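Long-range contacts in ESAT-6/WXG100 secretion system protein (Streptococcus gallolyticus, PDB 7JQE), which serves as the membrane subunit EsaA of the bacterial type VIIb secretion system, here its extracellular region, and probably takes part in exporting protein toxins: residues L184-P189 against A449-L455; M200-V205 against L238-K242. All blocks are in the same frame, centred on the assembly; numbering follows the deposited sequence.

Both contacts lie in the elongated extracellular region of EsaA, their centres about 25 Å apart and their nearest atoms about 7 Å apart. Segment 184-189 leads into helix 191-200, at whose end 200-205 begins, and both segments of contact 2 lie in sequence between those of contact 1. Contact 1 pairs an irregular loop with a short helix end and the turn after it, where the second subunit also packs; backbone atoms, three glycines and one tyrosine ring carry it. Contact 2 has more of its touching residues buried (four of seven, against three of eleven) and joins a loop to helix 225-244 within one subunit, almost wholly through apolar side chains. Polar bonding between segments is confined to contact 1, where it is weak.

Contact 1 (L184-P189 against A449-L455); sequences LGGTLP and ANMYGNL. With EDO (1,2-ethanediol), chain D.
Pro189 lays its CD over one face of the Tyr452 ring, 3.5 Å from the centroid and 16° off the ring normal, a CH-pi contact; CG of the same proline reaches out to CZ and OH. The two side chains come from opposite directions. With CG anti to the backbone N (chi1 -169°), the ring lies against Pro189, and the Leu188 side chain crosses that of the tyrosine at about a right angle. Leu188 divides its two methyls: CD1 lies 3.9 Å from Tyr452 CD2, while CD2 rests on Ala449.

At Leu184 to Gly186 the backbone takes over. Gly186 CA points a hydrogen at Tyr452 O, 3.2 Å away and nearly straight (162° at H). Gly185 N gives a weak hydrogen bond to Leu455 O at 3.4 Å, and Leu184 CD2 packs 3.8 Å from Leu455 CG. The Asn454 side chain folds back on its own segment: ND2 donates to Asn450 O at 2.7 Å, in the carbonyl plane, fixing the amide while OD1 lies 3.2 Å from Gly185 CA. A 1,2-ethanediol, probably from the crystallisation liquor, bonds to Gly185 O.

The second subunit completes the surroundings: Tyr452 OH is hydrogen-bonded to Asn446 O of that subunit, Leu455 meets its Leu455, and Pro189 its Pro430. Helix 448-451 ends here in a type II beta turn from Met451 to Asn454, with Gly453 at positive phi: a glycine-containing turn packed against an extended loop at a subunit interface.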
ATOM      1  N   LEU A 184       6.116 -26.400  -6.139  1.00 62.06           N
ATOM      2  CA  LEU A 184       5.134 -25.483  -6.700  1.00 62.55           C
ATOM      3  C   LEU A 184       4.297 -24.851  -5.593  1.00 64.39           C
ATOM      4  O   LEU A 184       3.982 -25.484  -4.581  1.00 61.31           O
ATOM      5  CB  LEU A 184       4.226 -26.214  -7.692  1.00 57.59           C
ATOM      6  CG  LEU A 184       4.911 -26.811  -8.922  1.00 61.98           C
ATOM      7  CD1 LEU A 184       3.890 -27.387  -9.892  1.00 61.53           C
ATOM      8  CD2 LEU A 184       5.777 -25.771  -9.609  1.00 62.07           C
ATOM      9  N   GLY A 185       3.941 -23.584  -5.789  1.00 62.62           N
ATOM     10  CA  GLY A 185       3.127 -22.880  -4.817  1.00 58.24           C
ATOM     11  C   GLY A 185       3.935 -22.143  -3.767  1.00 69.19           C
ATOM     12  O   GLY A 185       4.956 -22.649  -3.293  1.00 71.00           O
ATOM     13  N   GLY A 186       3.486 -20.944  -3.396  1.00 74.75           N
ATOM     14  CA  GLY A 186       4.165 -20.120  -2.424  1.00 62.77           C
ATOM     15  C   GLY A 186       3.360 -19.946  -1.146  1.00 61.87           C
ATOM     16  O   GLY A 186       2.231 -20.409  -1.005  1.00 54.95           O
ATOM     17  N   THR A 187       3.986 -19.254  -0.195  1.00 64.36           N
ATOM     18  CA  THR A 187       3.359 -18.922   1.079  1.00 68.57           C
ATOM     19  C   THR A 187       3.600 -17.449   1.377  1.00 59.85           C
ATOM     20  O   THR A 187       4.749 -17.031   1.553  1.00 53.83           O
ATOM     21  CB  THR A 187       3.911 -19.792   2.211  1.00 75.82           C
ATOM     22  OG1 THR A 187       3.480 -21.146   2.029  1.00 87.37           O
ATOM     23  CG2 THR A 187       3.422 -19.286   3.560  1.00 72.88           C
ATOM     24  N   LEU A 188       2.528 -16.670   1.431  1.00 57.73           N
ATOM     25  CA  LEU A 188       2.650 -15.254   1.775  1.00 52.85           C
ATOM     26  C   LEU A 188       3.098 -15.122   3.225  1.00 48.40           C
ATOM     27  O   LEU A 188       2.416 -15.636   4.120  1.00 53.29           O
ATOM     28  CB  LEU A 188       1.320 -14.531   1.562  1.00 51.71           C
ATOM     29  CG  LEU A 188       1.311 -13.003   1.689  1.00 57.61           C
ATOM     30  CD1 LEU A 188       2.147 -12.347   0.587  1.00 47.77           C
ATOM     31  CD2 LEU A 188      -0.113 -12.470   1.668  1.00 55.60           C
ATOM     32  N   PRO A 189       4.220 -14.463   3.507  1.00 46.85           N
ATOM     33  CA  PRO A 189       4.628 -14.289   4.906  1.00 50.98           C
ATOM     34  C   PRO A 189       3.527 -13.613   5.711  1.00 60.39           C
ATOM     35  O   PRO A 189       2.846 -12.703   5.231  1.00 61.29           O
ATOM     36  CB  PRO A 189       5.878 -13.404   4.808  1.00 50.94           C
ATOM     37  CG  PRO A 189       6.351 -13.554   3.404  1.00 50.84           C
ATOM     38  CD  PRO A 189       5.116 -13.758   2.579  1.00 49.60           C
ATOM     39  N   ALA A 449      -0.935 -11.952  -3.140  1.00 45.74           N
ATOM     40  CA  ALA A 449      -1.208 -12.963  -2.127  1.00 46.42           C
ATOM     41  C   ALA A 449      -1.090 -14.365  -2.699  1.00 60.59           C
ATOM     42  O   ALA A 449      -0.759 -15.309  -1.973  1.00 66.05           O
ATOM     43  CB  ALA A 449      -2.599 -12.762  -1.531  1.00 41.43           C
ATOM     44  N   ASN A 450      -1.356 -14.523  -3.992  1.00 59.33           N
ATOM     45  CA  ASN A 450      -1.357 -15.836  -4.613  1.00 54.56           C
ATOM     46  C   ASN A 450      -0.072 -16.155  -5.361  1.00 48.43           C
ATOM     47  O   ASN A 450       0.196 -17.334  -5.598  1.00 52.41           O
ATOM     48  CB  ASN A 450      -2.542 -15.963  -5.576  1.00 55.59           C
ATOM     49  CG  ASN A 450      -2.564 -17.297  -6.294  1.00 55.36           C
ATOM     50  OD1 ASN A 450      -2.790 -18.337  -5.680  1.00 49.10           O
ATOM     51  ND2 ASN A 450      -2.333 -17.272  -7.603  1.00 56.41           N
HETATM   52  N   MSE A 451       0.726 -15.146  -5.711  0.81 47.92           N
HETATM   53  CA  MSE A 451       1.912 -15.313  -6.546  0.81 40.34           C
HETATM   54  C   MSE A 451       3.242 -15.181  -5.802  0.81 45.56           C
HETATM   55  O   MSE A 451       4.307 -15.388  -6.387  0.81 46.46           O
HETATM   56  CB  MSE A 451       1.878 -14.302  -7.695  0.81 40.50           C
HETATM   57  CG  MSE A 451       0.821 -14.601  -8.745  0.81 63.48           C
HETATM   58 SE   MSE A 451       1.239 -16.286  -9.647  0.81 74.12          SE
HETATM   59  CE  MSE A 451      -0.254 -16.406 -10.900  0.81 59.50           C
ATOM     60  N   TYR A 452       3.196 -14.844  -4.517  1.00 43.98           N
ATOM     61  CA  TYR A 452       4.420 -14.735  -3.729  1.00 49.55           C
ATOM     62  C   TYR A 452       5.126 -16.087  -3.649  1.00 50.50           C
ATOM     63  O   TYR A 452       4.571 -17.059  -3.135  1.00 50.99           O
ATOM     64  CB  TYR A 452       4.088 -14.224  -2.331  1.00 43.79           C
ATOM     65  CG  TYR A 452       5.285 -13.826  -1.490  1.00 51.18           C
ATOM     66  CD1 TYR A 452       6.089 -14.789  -0.890  1.00 50.72           C
ATOM     67  CD2 TYR A 452       5.592 -12.482  -1.274  1.00 39.34           C
ATOM     68  CE1 TYR A 452       7.178 -14.428  -0.112  1.00 54.42           C
ATOM     69  CE2 TYR A 452       6.677 -12.111  -0.498  1.00 39.35           C
ATOM     70  CZ  TYR A 452       7.464 -13.086   0.083  1.00 55.28           C
ATOM     71  OH  TYR A 452       8.543 -12.715   0.855  1.00 52.56           O
ATOM     72  N   GLY A 453       6.355 -16.142  -4.154  1.00 52.71           N
ATOM     73  CA  GLY A 453       7.141 -17.372  -4.127  1.00 53.93           C
ATOM     74  C   GLY A 453       6.433 -18.550  -4.753  1.00 55.67           C
ATOM     75  O   GLY A 453       6.591 -19.685  -4.286  1.00 55.96           O
ATOM     76  N   ASN A 454       5.657 -18.310  -5.808  1.00 55.86           N
ATOM     77  CA  ASN A 454       4.778 -19.313  -6.400  1.00 52.72           C
ATOM     78  C   ASN A 454       5.165 -19.536  -7.857  1.00 58.08           C
ATOM     79  O   ASN A 454       4.914 -18.678  -8.710  1.00 63.89           O
ATOM     80  CB  ASN A 454       3.314 -18.881  -6.288  1.00 53.76           C
ATOM     81  CG  ASN A 454       2.361 -19.867  -6.943  1.00 63.41           C
ATOM     82  OD1 ASN A 454       2.758 -20.961  -7.351  1.00 74.78           O
ATOM     83  ND2 ASN A 454       1.093 -19.485  -7.037  1.00 47.13           N
ATOM     84  N   LEU A 455       5.779 -20.681  -8.142  1.00 53.19           N
ATOM     85  CA  LEU A 455       5.905 -21.158  -9.513  1.00 49.86           C
ATOM     86  C   LEU A 455       4.660 -21.972  -9.835  1.00 49.02           C
ATOM     87  O   LEU A 455       4.358 -22.950  -9.142  1.00 50.46           O
ATOM     88  CB  LEU A 455       7.167 -21.998  -9.704  1.00 47.33           C
ATOM     89  CG  LEU A 455       7.296 -22.613 -11.104  1.00 61.94           C
ATOM     90  CD1 LEU A 455       7.401 -21.516 -12.155  1.00 59.54           C
ATOM     91  CD2 LEU A 455       8.474 -23.585 -11.201  1.00 46.14           C
TER
HETATM   92  C1  EDO D 703       6.489 -24.682  -1.320  1.00 92.58           C
HETATM   93  O1  EDO D 703       7.737 -24.903  -0.649  1.00 94.35           O
HETATM   94  C2  EDO D 703       5.337 -24.900  -0.345  1.00 88.90           C
HETATM   95  O2  EDO D 703       4.089 -24.818  -1.042  1.00 86.05           O

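Contact 2 (M200-V205 against L238-K242); sequences MGSVDV and LGKYK. With EDO (1,2-ethanediol), chain U.
Met200, a selenomethionine, reaches across to helix 225-244 and sets its end between Leu238, Tyr241 and Lys242. Its chain leaves with CG beside the backbone N, runs extended through chi2 and bends at chi3 (53°), which places CE against the helix backbone. CE thus comes 3.3 Å from Leu238 O and 3.7 Å from Lys242 CB. That carbonyl already accepts the helical bond from Lys242 N, so the methyl sits beside an oxygen with a partner of its own. The selenium lies 3.9 Å from Tyr241 CD2, and 5.0 Å from the ring centroid at 57° to the normal: an oblique Met-aromatic contact.

Val205 fills the neighbouring place with its two methyls parted. CG1 lies 4.0 Å from Leu238 CB, and CG2 meets Lys242 CD at 3.7 Å. Val203 makes a looser approach, its CG1 4.4 Å from Leu238 CD1. Gly239 offers backbone alone beside Val205.

Lys242 runs out with chi1 to chi3 extended and turns at chi4 (65°). Its methylenes serve the apolar contact while NZ bonds to Val247 O and Thr249 OG1, and to a 1,2-ethanediol that is probably from the crystallisation liquor. Helix 396-427 packs on Val203, Leu238 and Tyr241, and a type I turn from Met200 to Val203 carries the chain round after helix 191-200.

With no polar bond between 200-205 and 238-242, the contact rests on shape and apolar packing, and the lysine adds its aliphatic stem to that packing while its amine, presumably charged, is held by hydrogen bonds to the loop following the helix.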
HETATM    1  N   MSE A 200      -5.051  -1.329  11.680  0.84 52.07           N
HETATM    2  CA  MSE A 200      -6.506  -1.350  11.782  0.84 54.78           C
HETATM    3  C   MSE A 200      -6.989  -1.383  13.226  0.84 49.26           C
HETATM    4  O   MSE A 200      -8.166  -1.140  13.492  0.84 54.27           O
HETATM    5  CB  MSE A 200      -7.075  -2.545  11.013  0.84 55.55           C
HETATM    6  CG  MSE A 200      -6.823  -2.472   9.509  0.84 64.81           C
HETATM    7 SE   MSE A 200      -7.696  -3.868   8.456  0.84 75.76          SE
HETATM    8  CE  MSE A 200      -9.534  -3.662   9.073  0.84 61.26           C
ATOM      9  N   GLY A 201      -6.079  -1.677  14.159  1.00 40.45           N
ATOM     10  CA  GLY A 201      -6.468  -1.762  15.558  1.00 42.01           C
ATOM     11  C   GLY A 201      -6.994  -0.456  16.123  1.00 52.36           C
ATOM     12  O   GLY A 201      -7.734  -0.455  17.109  1.00 57.26           O
ATOM     13  N   SER A 202      -6.620   0.672  15.518  1.00 49.20           N
ATOM     14  CA  SER A 202      -7.065   1.986  15.969  1.00 52.45           C
ATOM     15  C   SER A 202      -7.898   2.693  14.905  1.00 56.93           C
ATOM     16  O   SER A 202      -7.975   3.923  14.880  1.00 55.02           O
ATOM     17  CB  SER A 202      -5.871   2.847  16.374  1.00 46.58           C
ATOM     18  OG  SER A 202      -5.068   3.153  15.252  1.00 52.82           O
ATOM     19  N   VAL A 203      -8.538   1.926  14.028  1.00 50.50           N
ATOM     20  CA  VAL A 203      -9.361   2.471  12.957  1.00 53.62           C
ATOM     21  C   VAL A 203     -10.776   1.927  13.088  1.00 51.15           C
ATOM     22  O   VAL A 203     -10.988   0.788  13.514  1.00 50.85           O
ATOM     23  CB  VAL A 203      -8.767   2.137  11.572  1.00 54.64           C
ATOM     24  CG1 VAL A 203      -9.747   2.496  10.473  1.00 55.37           C
ATOM     25  CG2 VAL A 203      -7.448   2.862  11.381  1.00 59.50           C
ATOM     26  N   ASP A 204     -11.750   2.756  12.722  1.00 45.82           N
ATOM     27  CA  ASP A 204     -13.162   2.392  12.739  1.00 53.47           C
ATOM     28  C   ASP A 204     -13.602   2.154  11.302  1.00 55.03           C
ATOM     29  O   ASP A 204     -13.609   3.091  10.495  1.00 58.74           O
ATOM     30  CB  ASP A 204     -13.996   3.494  13.397  1.00 42.53           C
ATOM     31  CG  ASP A 204     -15.464   3.126  13.540  1.00 49.36           C
ATOM     32  OD1 ASP A 204     -15.956   2.263  12.788  1.00 56.60           O
ATOM     33  OD2 ASP A 204     -16.140   3.722  14.409  1.00 51.93           O
ATOM     34  N   VAL A 205     -13.969   0.907  10.983  1.00 55.19           N
ATOM     35  CA  VAL A 205     -14.239   0.531   9.593  1.00 60.69           C
ATOM     36  C   VAL A 205     -15.701   0.673   9.195  1.00 61.07           C
ATOM     37  O   VAL A 205     -16.017   0.554   8.001  1.00 61.51           O
ATOM     38  CB  VAL A 205     -13.796  -0.918   9.305  1.00 56.08           C
ATOM     39  CG1 VAL A 205     -12.350  -1.118   9.716  1.00 48.09           C
ATOM     40  CG2 VAL A 205     -14.705  -1.899  10.022  1.00 51.17           C
ATOM     41  N   LEU A 238     -11.568  -2.196   3.835  1.00 56.46           N
ATOM     42  CA  LEU A 238     -11.117  -2.568   5.172  1.00 51.75           C
ATOM     43  C   LEU A 238     -12.135  -3.461   5.865  1.00 49.81           C
ATOM     44  O   LEU A 238     -11.765  -4.311   6.683  1.00 51.49           O
ATOM     45  CB  LEU A 238     -10.852  -1.320   6.011  1.00 54.38           C
ATOM     46  CG  LEU A 238      -9.807  -0.348   5.462  1.00 58.83           C
ATOM     47  CD1 LEU A 238      -9.736   0.903   6.330  1.00 59.95           C
ATOM     48  CD2 LEU A 238      -8.462  -1.023   5.395  1.00 62.06           C
ATOM     49  N   GLY A 239     -13.419  -3.280   5.560  1.00 50.46           N
ATOM     50  CA  GLY A 239     -14.427  -4.169   6.111  1.00 46.23           C
ATOM     51  C   GLY A 239     -14.296  -5.581   5.579  1.00 58.19           C
ATOM     52  O   GLY A 239     -14.399  -6.550   6.336  1.00 63.30           O
ATOM     53  N   LYS A 240     -14.062  -5.719   4.270  1.00 56.62           N
ATOM     54  CA  LYS A 240     -13.871  -7.044   3.688  1.00 54.25           C
ATOM     55  C   LYS A 240     -12.707  -7.766   4.351  1.00 53.92           C
ATOM     56  O   LYS A 240     -12.811  -8.950   4.697  1.00 54.82           O
ATOM     57  CB  LYS A 240     -13.635  -6.933   2.182  1.00 60.65           C
ATOM     58  CG  LYS A 240     -14.884  -7.037   1.330  1.00 66.49           C
ATOM     59  CD  LYS A 240     -14.518  -7.055  -0.147  1.00 74.81           C
ATOM     60  CE  LYS A 240     -15.755  -7.145  -1.027  1.00 83.88           C
ATOM     61  NZ  LYS A 240     -15.471  -6.738  -2.434  1.00 81.81           N
ATOM     62  N   TYR A 241     -11.592  -7.062   4.545  1.00 52.59           N
ATOM     63  CA  TYR A 241     -10.426  -7.672   5.169  1.00 45.40           C
ATOM     64  C   TYR A 241     -10.709  -8.043   6.621  1.00 56.62           C
ATOM     65  O   TYR A 241     -10.383  -9.152   7.061  1.00 64.21           O
ATOM     66  CB  TYR A 241      -9.242  -6.718   5.072  1.00 45.99           C
ATOM     67  CG  TYR A 241      -7.916  -7.348   5.408  1.00 52.79           C
ATOM     68  CD1 TYR A 241      -7.124  -7.923   4.415  1.00 55.95           C
ATOM     69  CD2 TYR A 241      -7.446  -7.359   6.711  1.00 47.00           C
ATOM     70  CE1 TYR A 241      -5.901  -8.492   4.716  1.00 49.36           C
ATOM     71  CE2 TYR A 241      -6.225  -7.928   7.021  1.00 61.12           C
ATOM     72  CZ  TYR A 241      -5.458  -8.495   6.020  1.00 58.37           C
ATOM     73  OH  TYR A 241      -4.243  -9.061   6.334  1.00 61.00           O
ATOM     74  N   LYS A 242     -11.319  -7.125   7.379  1.00 46.53           N
ATOM     75  CA  LYS A 242     -11.633  -7.406   8.776  1.00 41.42           C
ATOM     76  C   LYS A 242     -12.562  -8.604   8.899  1.00 52.02           C
ATOM     77  O   LYS A 242     -12.432  -9.409   9.828  1.00 57.27           O
ATOM     78  CB  LYS A 242     -12.268  -6.182   9.435  1.00 46.57           C
ATOM     79  CG  LYS A 242     -12.931  -6.473  10.776  1.00 51.00           C
ATOM     80  CD  LYS A 242     -13.844  -5.325  11.196  1.00 60.69           C
ATOM     81  CE  LYS A 242     -14.500  -5.595  12.540  1.00 57.23           C
ATOM     82  NZ  LYS A 242     -13.499  -5.663  13.637  1.00 63.10           N
TER
HETATM   83  C1  EDO U 720     -13.553  -9.858  14.427  1.00 69.53           C
HETATM   84  O1  EDO U 720     -13.115  -8.799  13.565  1.00 60.74           O
HETATM   85  C2  EDO U 720     -15.020 -10.143  14.131  1.00 75.67           C
HETATM   86  O2  EDO U 720     -15.319  -9.702  12.799  1.00 76.41           O